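Local structure of dihydrodipicolinate synthase family protein (Sinorhizobium meliloti, 4DNH) at residues 36-41 / 251-256; 241-246 / 270-275; 87-92 / 344-349; 55-60 / 93-98; 159-164 / 169-174. The protein is of unknown function but folds as a closed TIM barrel and may be an enzyme related to the dihydrodipicolinate synthase-like aldolases. All coordinates share one frame; numbering follows the deposited sequence.

Contact 1 of 5, residues 36-41 / 251-256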
# COMPACT_ATOMS: atom_id res chain seq x y z
N VAL A 36 -5.59 6.49 12.75
CA VAL A 36 -5.01 5.15 12.57
C VAL A 36 -4.43 4.98 11.16
O VAL A 36 -5.16 4.89 10.16
CB VAL A 36 -6.06 4.04 12.83
CG1 VAL A 36 -5.43 2.66 12.65
CG2 VAL A 36 -6.63 4.18 14.22
N ALA A 37 -3.10 4.93 11.08
CA ALA A 37 -2.37 4.97 9.82
C ALA A 37 -1.51 3.74 9.64
O ALA A 37 -0.68 3.44 10.49
CB ALA A 37 -1.50 6.21 9.76
N PHE A 38 -1.72 3.05 8.51
CA PHE A 38 -0.89 1.93 8.09
C PHE A 38 -0.12 2.33 6.85
O PHE A 38 -0.66 3.00 5.96
CB PHE A 38 -1.75 0.76 7.63
CG PHE A 38 -2.42 0.01 8.74
CD1 PHE A 38 -3.69 0.38 9.18
CD2 PHE A 38 -1.84 -1.12 9.27
CE1 PHE A 38 -4.33 -0.34 10.17
CE2 PHE A 38 -2.48 -1.85 10.26
CZ PHE A 38 -3.72 -1.45 10.72
N ALA A 39 1.11 1.86 6.74
CA ALA A 39 1.76 1.83 5.46
C ALA A 39 1.69 0.40 4.88
O ALA A 39 1.98 -0.58 5.57
CB ALA A 39 3.19 2.31 5.59
N ALA A 40 1.26 0.29 3.62
CA ALA A 40 1.34 -0.99 2.92
C ALA A 40 2.78 -1.14 2.46
O ALA A 40 3.24 -0.37 1.61
CB ALA A 40 0.38 -1.02 1.75
N ALA A 41 3.50 -2.11 3.01
CA ALA A 41 4.95 -2.13 2.86
C ALA A 41 5.42 -3.02 1.72
O ALA A 41 4.86 -4.10 1.48
CB ALA A 41 5.60 -2.54 4.17
N ARG A 251 -14.40 2.02 10.49
CA ARG A 251 -13.50 3.07 10.00
C ARG A 251 -13.36 3.13 8.46
O ARG A 251 -13.51 2.11 7.77
CB ARG A 251 -12.12 2.92 10.61
CG ARG A 251 -12.03 3.07 12.11
CD ARG A 251 -10.59 2.80 12.52
NE ARG A 251 -10.32 3.05 13.94
CZ ARG A 251 -10.23 4.25 14.52
NH1 ARG A 251 -10.41 5.37 13.81
NH2 ARG A 251 -9.97 4.31 15.82
N MSE A 252 -13.06 4.31 7.93
CA MSE A 252 -12.73 4.49 6.51
C MSE A 252 -11.23 4.62 6.40
O MSE A 252 -10.65 5.62 6.86
CB MSE A 252 -13.42 5.72 5.93
CG MSE A 252 -12.99 6.12 4.51
SE MSE A 252 -13.33 4.72 3.15
CE MSE A 252 -15.24 5.03 2.82
N TYR A 253 -10.59 3.61 5.83
CA TYR A 253 -9.16 3.71 5.60
C TYR A 253 -8.95 4.18 4.17
O TYR A 253 -9.37 3.49 3.22
CB TYR A 253 -8.46 2.37 5.84
CG TYR A 253 -8.38 1.93 7.30
CD1 TYR A 253 -7.41 2.47 8.16
CD2 TYR A 253 -9.26 0.97 7.82
CE1 TYR A 253 -7.33 2.07 9.48
CE2 TYR A 253 -9.18 0.56 9.14
CZ TYR A 253 -8.22 1.12 9.97
OH TYR A 253 -8.14 0.73 11.29
N THR A 254 -8.32 5.34 4.00
CA THR A 254 -8.06 5.82 2.65
C THR A 254 -6.98 5.00 1.92
O THR A 254 -5.98 4.59 2.51
CB THR A 254 -7.81 7.35 2.57
OG1 THR A 254 -7.98 7.76 1.21
CG2 THR A 254 -6.42 7.76 3.04
N GLY A 255 -7.22 4.72 0.66
CA GLY A 255 -6.32 3.93 -0.16
C GLY A 255 -5.97 4.79 -1.33
O GLY A 255 -5.27 4.38 -2.24
N ASP A 256 -6.46 6.03 -1.25
CA ASP A 256 -6.31 7.01 -2.31
C ASP A 256 -4.97 7.73 -2.18
O ASP A 256 -4.85 8.72 -1.45
CB ASP A 256 -7.48 8.00 -2.21
CG ASP A 256 -7.64 8.85 -3.45
OD1 ASP A 256 -6.62 9.30 -4.00
OD2 ASP A 256 -8.81 9.11 -3.86
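Tyr-253 meets Val-36 and Phe-38 with the CD1-CE1 edge of its ring and its hydroxyl, and the approach is easiest to follow outward along its side chain. At CB the chain leaves strand 251-254 with CG anti to the carbonyl carbon (chi1 -71°), which swings the ring across to strand 37-40. CD1 is the first ring atom to come near the other segment, and next to it CE1 lies 3.6 Å from Val-36 O and 3.7 Å from Val-36 CG1, both met along the ring edge. Phe-38 comes in at the same corner: its CE1 is 3.9 Å from Tyr-253 CE1, and the two rings form an offset edge-to-face pair, the edge of Phe-38 turned to the face of Tyr-253, centroids 5.8 Å apart and planes at 71°. The two strands belong to one closed eight-stranded parallel barrel, yet they are not neighbours in it; strand 273-276 runs between them, and Leu-275 touches both aromatic side chains. Large flat side chains suit this place because they can bridge over an intervening strand. At the tip of the tyrosine, OH stands 3.6 Å from Val-36 CG1 and is hydrogen-bonded to Asp-227, a partner that satisfies the hydroxyl of this buried residue. With a leucine at Tyr-253, Phe-38 would probably lose its edge-to-face mate and Asp-227 its hydroxyl partner. Val-36 uses its other methyl differently: CG2 sits over the centre of the Arg-251 guanidinium face, 3.6 Å from CZ, while NH1 of that arginine forms a salt bridge with Asp-273.

Contact 2 of 5, residues 241-246 / 270-275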
# COMPACT_ATOMS: atom_id res chain seq x y z
N VAL A 241 -18.38 10.34 -0.23
CA VAL A 241 -19.77 9.88 -0.23
C VAL A 241 -19.94 8.60 0.57
O VAL A 241 -21.00 8.36 1.17
CB VAL A 241 -20.36 9.74 -1.66
CG1 VAL A 241 -21.72 9.05 -1.65
CG2 VAL A 241 -20.47 11.11 -2.33
N MSE A 242 -18.90 7.78 0.63
CA MSE A 242 -19.03 6.49 1.28
C MSE A 242 -18.77 6.56 2.75
O MSE A 242 -19.46 5.90 3.53
CB MSE A 242 -18.10 5.47 0.64
CG MSE A 242 -18.70 4.11 0.90
SE MSE A 242 -17.38 2.80 0.29
CE MSE A 242 -18.54 1.21 0.41
N ARG A 243 -17.79 7.36 3.15
CA ARG A 243 -17.45 7.49 4.56
C ARG A 243 -18.55 8.15 5.42
O ARG A 243 -18.51 8.07 6.65
CB ARG A 243 -16.10 8.20 4.74
CG ARG A 243 -16.10 9.67 4.36
CD ARG A 243 -14.75 10.27 4.67
NE ARG A 243 -14.72 11.68 4.31
CZ ARG A 243 -13.63 12.44 4.23
NH1 ARG A 243 -12.43 11.93 4.48
NH2 ARG A 243 -13.74 13.72 3.89
N ARG A 244 -19.52 8.78 4.76
CA ARG A 244 -20.65 9.43 5.43
C ARG A 244 -21.82 8.46 5.67
O ARG A 244 -22.65 8.69 6.55
CB ARG A 244 -21.11 10.67 4.64
CG ARG A 244 -20.09 11.80 4.64
CD ARG A 244 -20.38 12.86 3.56
NE ARG A 244 -19.39 13.94 3.62
CZ ARG A 244 -19.51 15.13 3.02
NH1 ARG A 244 -20.59 15.43 2.31
NH2 ARG A 244 -18.54 16.02 3.15
N GLN A 245 -21.85 7.38 4.89
CA GLN A 245 -22.89 6.36 4.98
C GLN A 245 -22.44 5.14 5.79
O GLN A 245 -23.20 4.20 5.97
CB GLN A 245 -23.31 5.89 3.59
CG GLN A 245 -23.76 7.00 2.65
CD GLN A 245 -24.53 6.47 1.46
OE1 GLN A 245 -24.09 6.58 0.32
NE2 GLN A 245 -25.69 5.87 1.73
N LEU A 246 -21.19 5.17 6.26
CA LEU A 246 -20.60 4.10 7.07
C LEU A 246 -21.25 3.93 8.47
O LEU A 246 -21.50 4.93 9.15
CB LEU A 246 -19.09 4.35 7.22
CG LEU A 246 -18.03 3.50 6.50
CD1 LEU A 246 -18.45 2.95 5.15
CD2 LEU A 246 -16.73 4.27 6.38
N GLY A 270 -16.68 14.56 8.35
CA GLY A 270 -15.84 13.48 8.84
C GLY A 270 -14.43 13.53 8.30
O GLY A 270 -14.07 14.38 7.50
N HIS A 271 -13.61 12.60 8.77
CA HIS A 271 -12.29 12.39 8.21
C HIS A 271 -12.15 10.96 7.80
O HIS A 271 -13.07 10.15 8.01
CB HIS A 271 -11.20 12.82 9.19
CG HIS A 271 -11.32 12.21 10.57
ND1 HIS A 271 -11.03 10.91 10.82
CD2 HIS A 271 -11.67 12.78 11.80
CE1 HIS A 271 -11.21 10.66 12.13
NE2 HIS A 271 -11.60 11.80 12.73
N SER A 272 -11.03 10.61 7.17
CA SER A 272 -10.68 9.20 7.05
C SER A 272 -9.31 8.87 7.63
O SER A 272 -8.45 9.74 7.75
CB SER A 272 -10.85 8.64 5.62
OG SER A 272 -10.59 9.59 4.61
N ASP A 273 -9.16 7.61 8.03
CA ASP A 273 -7.89 7.05 8.46
C ASP A 273 -7.05 6.65 7.23
O ASP A 273 -7.33 7.11 6.13
CB ASP A 273 -8.14 5.89 9.42
CG ASP A 273 -8.68 6.36 10.78
OD1 ASP A 273 -7.95 7.08 11.48
OD2 ASP A 273 -9.83 6.00 11.13
N ALA A 274 -6.03 5.82 7.41
CA ALA A 274 -5.07 5.62 6.32
C ALA A 274 -4.48 4.22 6.25
O ALA A 274 -4.07 3.65 7.24
CB ALA A 274 -3.96 6.64 6.40
N LEU A 275 -4.45 3.69 5.04
CA LEU A 275 -3.79 2.44 4.73
C LEU A 275 -3.29 2.61 3.30
O LEU A 275 -3.99 2.34 2.31
CB LEU A 275 -4.77 1.28 4.88
CG LEU A 275 -4.22 -0.14 5.02
CD1 LEU A 275 -5.39 -1.06 5.32
CD2 LEU A 275 -3.48 -0.59 3.75
O HOH W 1 -15.96 9.56 8.06
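Arg-243, on helix 236-243, stretches its side chain to Gly-270 and Ser-272, and these three residues bury most of the surface that the two segments share. CG of the arginine takes the crowded position between backbone N and carbonyl carbon (chi1 69°), and from there the chain runs extended to NE, long enough to span the 7.4 Å between Arg-243 CA and Ser-272 CA and to pass alongside the backbone of His-271. At its end the flat guanidinium works in two directions. In its own plane, only 12° out, NH1 gives a hydrogen bond of 3.0 Å to Ser-272 OG, noticeably bent at 131°. Above the plane, toward the rim, Gly-270 O lies 3.7 Å from NH2. The backbone of Gly-270 is almost fully extended, a conformation that glycine adopts readily. Serine suits its place because a short hydroxyl can serve two neighbours: besides Arg-243, OG is hydrogen-bonded to Glu-239, one turn back on the same helix. A water bridges the two backbones, donating to Arg-243 O (a long 3.3 Å) and to His-271 O at 3.0 Å. The contact thus ties the helix that follows barrel strand 226-232 to the approach of the last barrel strand, 273-276. Further partners of the arginine are Leu-263 O for NH1 and the carboxylate of Asp-267 for NH2. Asp-267, shared with Arg-244, probably offsets part of the charge, and the bonds to Ser-272, Leu-263 O and Asp-267 together imply a guanidinium held in one orientation.

Contact 3 of 5, residues 87-92 / 344-349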
# COMPACT_ATOMS: atom_id res chain seq x y z
N ARG A 87 1.59 -8.53 -4.06
CA ARG A 87 0.61 -9.60 -3.93
C ARG A 87 -0.18 -9.77 -5.23
O ARG A 87 -0.65 -8.79 -5.82
CB ARG A 87 -0.34 -9.28 -2.77
CG ARG A 87 -1.25 -10.42 -2.34
CD ARG A 87 -0.49 -11.42 -1.47
NE ARG A 87 -1.38 -12.41 -0.90
CZ ARG A 87 -1.89 -12.36 0.33
NH1 ARG A 87 -2.71 -13.32 0.73
NH2 ARG A 87 -1.59 -11.35 1.17
N GLY A 88 -0.34 -11.02 -5.68
CA GLY A 88 -1.08 -11.30 -6.93
C GLY A 88 -0.37 -10.91 -8.23
O GLY A 88 -0.84 -11.27 -9.31
N MSE A 89 0.75 -10.20 -8.13
CA MSE A 89 1.48 -9.65 -9.28
C MSE A 89 2.97 -9.81 -9.04
O MSE A 89 3.76 -8.84 -9.13
CB MSE A 89 1.03 -8.20 -9.47
CG MSE A 89 1.13 -7.76 -10.95
SE MSE A 89 0.91 -5.79 -11.15
CE MSE A 89 2.67 -5.25 -11.86
N GLY A 90 3.38 -11.04 -8.72
CA GLY A 90 4.77 -11.34 -8.38
C GLY A 90 4.98 -12.08 -7.07
O GLY A 90 5.90 -12.90 -6.94
N LEU A 91 4.15 -11.79 -6.07
CA LEU A 91 4.28 -12.43 -4.77
C LEU A 91 3.20 -13.48 -4.60
O LEU A 91 2.06 -13.16 -4.34
CB LEU A 91 4.20 -11.38 -3.65
CG LEU A 91 4.56 -11.92 -2.26
CD1 LEU A 91 6.06 -12.02 -2.11
CD2 LEU A 91 3.99 -11.06 -1.14
N GLY A 92 3.55 -14.75 -4.78
CA GLY A 92 2.56 -15.82 -4.62
C GLY A 92 2.09 -15.95 -3.18
O GLY A 92 2.65 -15.33 -2.25
N GLY A 344 9.43 -10.00 -9.52
CA GLY A 344 8.81 -9.87 -10.83
C GLY A 344 9.67 -9.11 -11.83
O GLY A 344 9.28 -8.98 -12.98
N GLY A 345 10.83 -8.60 -11.40
CA GLY A 345 11.72 -7.91 -12.34
C GLY A 345 11.19 -6.54 -12.71
O GLY A 345 11.51 -5.97 -13.76
N GLN A 346 10.41 -5.96 -11.82
CA GLN A 346 9.74 -4.71 -12.11
C GLN A 346 10.56 -3.42 -11.96
O GLN A 346 10.00 -2.33 -12.15
CB GLN A 346 8.45 -4.66 -11.31
CG GLN A 346 7.42 -5.60 -11.90
CD GLN A 346 6.21 -5.77 -11.04
OE1 GLN A 346 5.63 -6.85 -10.98
NE2 GLN A 346 5.81 -4.70 -10.37
N GLN A 347 11.86 -3.53 -11.65
CA GLN A 347 12.74 -2.35 -11.66
C GLN A 347 12.62 -1.59 -12.98
O GLN A 347 12.98 -0.42 -13.07
CB GLN A 347 14.22 -2.71 -11.63
CG GLN A 347 14.67 -3.79 -10.73
CD GLN A 347 14.61 -5.14 -11.36
OE1 GLN A 347 13.66 -5.87 -11.12
NE2 GLN A 347 15.64 -5.51 -12.14
N SER A 348 12.20 -2.29 -14.02
CA SER A 348 12.36 -1.81 -15.39
C SER A 348 11.07 -1.24 -15.94
O SER A 348 11.02 -0.82 -17.09
CB SER A 348 12.86 -2.94 -16.30
OG SER A 348 11.83 -3.89 -16.54
N ALA A 349 10.03 -1.24 -15.11
CA ALA A 349 8.70 -0.87 -15.55
C ALA A 349 8.45 0.64 -15.61
O ALA A 349 7.44 1.07 -16.11
CB ALA A 349 7.63 -1.58 -14.71
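Gln-346, whose side chain touches Met-89 across the contact, has a backbone oxygen gripped twice: Ala-349 N bonds to Gln-346 O at 3.2 Å, and so does the hydroxyl of Thr-325 from helix 323-333. The first bond spans three residues, as expected in the short 3-10 turn of this loop, and together they fix the base from which the glutamine side chain departs. That chain leaves with CG anti to the carbonyl carbon (chi1 -73°), continues extended, and ends at Met-89. The methionine, present as selenomethionine, comes from segment 87-92: CG is anti to its backbone N, the chain stays stretched to SE, and a bend at chi3 (116°) puts CE against the amide, 3.7 Å from Gln-346 CD. CE is about equally far from both terminal atoms of the amide, so the contact does not depend on which way that group is turned. A long, flexible methionine suits such a place, crossing the glutamine obliquely and also touching Lys-324. Gly-90 must be glycine, since at its backbone angles a CB would jam against the carbonyl oxygen of Met-89; Gly-88 and Gly-344 likewise have positive phi. Were Gln-346 replaced by an alanine, Met-89 CE would probably lose the amide it rests on and be set free to turn. Segment 87-92 belongs to the loop from strand 77-80 to helix 93-108, at the C-terminal ends of the barrel strands, where TIM-barrel enzymes carry their active sites; here the loop between helices 323-333 and 352-364 reaches it.

Contact 4 of 5, residues 55-60 / 93-98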
# COMPACT_ATOMS: atom_id res chain seq x y z
N LEU A 55 9.41 -15.08 -13.32
CA LEU A 55 8.63 -16.28 -12.99
C LEU A 55 8.40 -16.52 -11.51
O LEU A 55 7.28 -16.79 -11.11
CB LEU A 55 9.21 -17.54 -13.65
CG LEU A 55 8.74 -17.87 -15.07
CD1 LEU A 55 9.44 -16.99 -16.09
CD2 LEU A 55 9.01 -19.34 -15.37
N ALA A 56 9.46 -16.44 -10.69
CA ALA A 56 9.36 -16.75 -9.25
C ALA A 56 10.30 -15.89 -8.39
O ALA A 56 11.45 -15.65 -8.78
CB ALA A 56 9.61 -18.24 -9.00
N PRO A 57 9.82 -15.43 -7.22
CA PRO A 57 10.57 -14.44 -6.44
C PRO A 57 11.59 -15.06 -5.48
O PRO A 57 11.48 -16.24 -5.12
CB PRO A 57 9.47 -13.75 -5.66
CG PRO A 57 8.51 -14.87 -5.36
CD PRO A 57 8.57 -15.80 -6.54
N ALA A 58 12.57 -14.26 -5.08
CA ALA A 58 13.54 -14.62 -4.06
C ALA A 58 13.67 -13.41 -3.19
O ALA A 58 13.99 -12.32 -3.69
CB ALA A 58 14.87 -14.97 -4.69
N ILE A 59 13.41 -13.57 -1.90
CA ILE A 59 13.23 -12.43 -1.01
C ILE A 59 14.41 -12.28 -0.06
O ILE A 59 14.97 -13.26 0.43
CB ILE A 59 11.90 -12.55 -0.22
CG1 ILE A 59 10.71 -12.50 -1.19
CG2 ILE A 59 11.78 -11.47 0.85
CD1 ILE A 59 9.39 -12.96 -0.61
N ASP A 60 14.81 -11.04 0.18
CA ASP A 60 15.77 -10.75 1.22
C ASP A 60 14.99 -10.50 2.50
O ASP A 60 14.49 -9.40 2.72
CB ASP A 60 16.60 -9.53 0.82
CG ASP A 60 17.63 -9.17 1.85
OD1 ASP A 60 17.64 -9.77 2.94
OD2 ASP A 60 18.44 -8.26 1.58
N TRP A 93 1.07 -16.77 -2.98
CA TRP A 93 0.57 -17.07 -1.65
C TRP A 93 1.63 -17.68 -0.74
O TRP A 93 1.79 -17.24 0.38
CB TRP A 93 -0.69 -17.92 -1.73
CG TRP A 93 -1.14 -18.52 -0.41
CD1 TRP A 93 -1.43 -19.85 -0.15
CD2 TRP A 93 -1.37 -17.82 0.87
NE1 TRP A 93 -1.81 -20.02 1.15
CE2 TRP A 93 -1.79 -18.85 1.82
CE3 TRP A 93 -1.25 -16.50 1.31
CZ2 TRP A 93 -2.09 -18.56 3.15
CZ3 TRP A 93 -1.55 -16.22 2.65
CH2 TRP A 93 -1.96 -17.23 3.55
N PRO A 94 2.39 -18.69 -1.22
CA PRO A 94 3.42 -19.27 -0.33
C PRO A 94 4.39 -18.25 0.28
O PRO A 94 4.65 -18.27 1.49
CB PRO A 94 4.16 -20.25 -1.25
CG PRO A 94 3.11 -20.69 -2.22
CD PRO A 94 2.31 -19.44 -2.50
N GLU A 95 4.89 -17.36 -0.55
CA GLU A 95 5.79 -16.30 -0.12
C GLU A 95 5.06 -15.25 0.73
O GLU A 95 5.65 -14.69 1.64
CB GLU A 95 6.42 -15.63 -1.33
CG GLU A 95 7.34 -16.53 -2.13
CD GLU A 95 6.62 -17.51 -3.05
OE1 GLU A 95 5.55 -17.17 -3.62
OE2 GLU A 95 7.14 -18.63 -3.20
N ALA A 96 3.79 -14.99 0.41
CA ALA A 96 2.95 -14.08 1.18
C ALA A 96 2.69 -14.61 2.59
O ALA A 96 2.79 -13.86 3.57
CB ALA A 96 1.65 -13.80 0.45
N ARG A 97 2.34 -15.89 2.69
CA ARG A 97 2.16 -16.59 3.95
C ARG A 97 3.45 -16.54 4.79
O ARG A 97 3.42 -16.26 5.99
CB ARG A 97 1.75 -18.04 3.67
CG ARG A 97 1.36 -18.84 4.90
CD ARG A 97 1.40 -20.33 4.63
NE ARG A 97 0.98 -21.09 5.81
CZ ARG A 97 -0.03 -21.96 5.84
NH1 ARG A 97 -0.72 -22.24 4.73
NH2 ARG A 97 -0.33 -22.58 6.98
N GLU A 98 4.59 -16.76 4.15
CA GLU A 98 5.86 -16.73 4.87
C GLU A 98 6.17 -15.32 5.37
O GLU A 98 6.63 -15.14 6.49
CB GLU A 98 6.98 -17.30 4.01
CG GLU A 98 8.36 -17.33 4.64
CD GLU A 98 8.52 -18.30 5.80
OE1 GLU A 98 7.50 -18.80 6.35
OE2 GLU A 98 9.69 -18.57 6.17
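Pro-57 and Glu-95 cross at about a right angle, the proline ring meeting the aliphatic part of the glutamate, while Ile-59 comes to the same side chain obliquely. Both segments belong to beta-alpha units of the TIM barrel: 55-60 is the end of the loop that leads from strand 37-40 to helix 61-73, and 93-98 is the first part of the helix after strand 77-80. Glu-95 carries the helical side of the contact alone. Its CG stands anti to the carbonyl carbon (chi1 -66°), and the bend at chi2 (79°) folds the carboxylate back toward the N-terminal end of its own helix, so that CB, CG and CD present themselves in succession to the loop. Ile-59 uses the end of its longer branch, with CD1 4.1 Å from Glu-95 CB. The isoleucine reaches that far because CG1 is also anti to its carbonyl carbon and CD1 extends on from it, where it meets Leu-91 too. A rigid proline suits an extended loop lying against a helix, and it touches Ile-343 as well. Glutamate suits the third position of the helix, where a negative charge probably interacts favourably with the positive end of the helix dipole, while its methylenes supply the apolar surface for the loop. At the end of segment 55-60, Asp-60 is the N-cap of helix 61-73, so the loop runs from its contact with Glu-95 straight into helix 61-73. The nearest approach is made by carbon: Pro-57 CG lies 3.8 Å from Glu-95 CG and 4.0 Å from Glu-95 CD.

Contact 5 of 5, residues 159-164 / 169-174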
# COMPACT_ATOMS: atom_id res chain seq x y z
N ARG A 159 -9.87 -12.58 -7.10
CA ARG A 159 -9.79 -12.72 -8.57
C ARG A 159 -10.84 -13.75 -9.04
O ARG A 159 -11.59 -13.49 -9.97
CB ARG A 159 -8.37 -13.19 -8.94
CG ARG A 159 -7.51 -12.37 -9.91
CD ARG A 159 -7.18 -10.99 -9.36
NE ARG A 159 -5.77 -10.51 -9.31
CZ ARG A 159 -4.64 -11.10 -9.71
NH1 ARG A 159 -3.49 -10.44 -9.53
NH2 ARG A 159 -4.63 -12.31 -10.29
N ALA A 160 -10.91 -14.91 -8.37
CA ALA A 160 -11.79 -16.02 -8.80
C ALA A 160 -13.28 -15.68 -8.65
O ALA A 160 -14.11 -16.14 -9.44
CB ALA A 160 -11.46 -17.28 -8.02
N LEU A 161 -13.59 -14.90 -7.62
CA LEU A 161 -14.94 -14.44 -7.36
C LEU A 161 -15.40 -13.39 -8.39
O LEU A 161 -16.53 -13.48 -8.90
CB LEU A 161 -15.08 -13.92 -5.92
CG LEU A 161 -16.45 -13.42 -5.45
CD1 LEU A 161 -17.52 -14.51 -5.39
CD2 LEU A 161 -16.32 -12.73 -4.10
N ALA A 162 -14.53 -12.44 -8.74
CA ALA A 162 -14.83 -11.46 -9.80
C ALA A 162 -15.19 -12.10 -11.16
O ALA A 162 -15.91 -11.51 -11.95
CB ALA A 162 -13.70 -10.45 -9.96
N ALA A 163 -14.67 -13.31 -11.40
CA ALA A 163 -14.93 -14.08 -12.62
C ALA A 163 -16.06 -15.09 -12.47
O ALA A 163 -16.66 -15.50 -13.45
CB ALA A 163 -13.65 -14.79 -13.06
N ALA A 164 -16.35 -15.52 -11.24
CA ALA A 164 -17.42 -16.51 -11.05
C ALA A 164 -18.77 -15.88 -10.70
O ALA A 164 -19.82 -16.43 -11.05
CB ALA A 164 -17.02 -17.54 -10.00
N GLU A 169 -25.52 -10.92 -5.50
CA GLU A 169 -25.94 -11.90 -4.49
C GLU A 169 -24.85 -12.90 -4.09
O GLU A 169 -24.84 -13.39 -2.97
CB GLU A 169 -27.23 -12.62 -4.93
CG GLU A 169 -27.10 -13.63 -6.08
CD GLU A 169 -26.89 -13.00 -7.45
OE1 GLU A 169 -27.38 -11.88 -7.69
OE2 GLU A 169 -26.24 -13.65 -8.29
N ASP A 170 -23.93 -13.18 -5.02
CA ASP A 170 -22.80 -14.05 -4.73
C ASP A 170 -21.78 -13.39 -3.80
O ASP A 170 -21.19 -14.04 -2.93
CB ASP A 170 -22.15 -14.52 -6.04
CG ASP A 170 -23.03 -15.49 -6.81
OD1 ASP A 170 -23.78 -16.27 -6.18
OD2 ASP A 170 -22.96 -15.49 -8.06
N TYR A 171 -21.58 -12.09 -3.97
CA TYR A 171 -20.73 -11.34 -3.06
C TYR A 171 -21.33 -11.32 -1.66
O TYR A 171 -20.61 -11.42 -0.68
CB TYR A 171 -20.53 -9.92 -3.54
CG TYR A 171 -19.70 -9.83 -4.78
CD1 TYR A 171 -20.28 -9.92 -6.05
CD2 TYR A 171 -18.32 -9.67 -4.69
CE1 TYR A 171 -19.51 -9.85 -7.19
CE2 TYR A 171 -17.54 -9.59 -5.82
CZ TYR A 171 -18.14 -9.68 -7.07
OH TYR A 171 -17.35 -9.59 -8.18
N ILE A 172 -22.65 -11.18 -1.59
CA ILE A 172 -23.34 -11.14 -0.31
C ILE A 172 -23.13 -12.47 0.43
O ILE A 172 -22.77 -12.46 1.60
CB ILE A 172 -24.84 -10.76 -0.46
CG1 ILE A 172 -24.97 -9.28 -0.81
CG2 ILE A 172 -25.61 -11.04 0.82
CD1 ILE A 172 -26.15 -8.93 -1.70
N ARG A 173 -23.33 -13.58 -0.27
CA ARG A 173 -23.20 -14.93 0.32
C ARG A 173 -21.78 -15.25 0.76
O ARG A 173 -21.58 -15.79 1.85
CB ARG A 173 -23.70 -16.00 -0.65
CG ARG A 173 -25.21 -16.20 -0.64
CD ARG A 173 -25.68 -16.87 -1.92
NE ARG A 173 -26.94 -16.31 -2.40
CZ ARG A 173 -27.38 -16.39 -3.66
NH1 ARG A 173 -28.54 -15.84 -4.00
NH2 ARG A 173 -26.66 -17.02 -4.59
N VAL A 174 -20.80 -14.93 -0.08
CA VAL A 174 -19.40 -15.20 0.20
C VAL A 174 -18.95 -14.41 1.43
O VAL A 174 -18.50 -14.99 2.41
CB VAL A 174 -18.50 -14.94 -1.03
CG1 VAL A 174 -17.03 -14.82 -0.63
CG2 VAL A 174 -18.68 -16.06 -2.04
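Leu-161 holds CG anti to its backbone N (chi1 -179°), sending both methyls at helix 168-181, while Tyr-171, with CG anti to the carbonyl carbon (chi1 -69°), swings its ring back toward them. Leu-161 CD2 reaches the ring obliquely, 3.7 Å from Tyr-171 CD2. The other methyl goes to Val-174, the two side chains meeting tip to tip with CD1 of the leucine 3.9 Å from CG2 of the valine. A branched leucine is apt here because it can serve two partners one turn apart. The tyrosine is long enough to pass beyond it, and its OH comes to rest 3.5 Å from Ala-162 CA, where a small alanine lets the phenol lie close to the helix backbone. Asp-170 is gripped by its surroundings: OD2 accepts from Lys-166 N, and OD1 forms a long salt bridge of 3.4 Å with Arg-173 NH2. The two short helical segments run at 143°, roughly antiparallel, their axes coming within 10.5 Å at closest. Together they make the helical hairpin of the crossover from strand 153-155 to strand 186-191, with helix 132-148 packing on Val-174 and Ala-164, and Tyr-202 meeting Tyr-171 edge-to-face.

Contacts 1 and 2, with centres 11 Å apart, meet through the last barrel strand: Val-36 N lies 2.7 Å from Asp-273 OD1, and Phe-38 N the same distance from Ala-274 O, both probable hydrogen bonds. Contacts 3 and 4 form a second cluster, also 11 Å between centres, where Gly-90 O packs 3.6 Å from Pro-57 CG. Contact 2 lies across the chain's centre from contacts 3 and 4, its centre about 30 Å from that of contact 3. Contact 5 is joined to contact 3 by a probable hydrogen bond of 2.8 Å from Arg-159 NH1 to Gly-88 O. No active site is established; a glycerol bound to Gly-255 O, beside contact 1, probably comes from the crystallisation liquor.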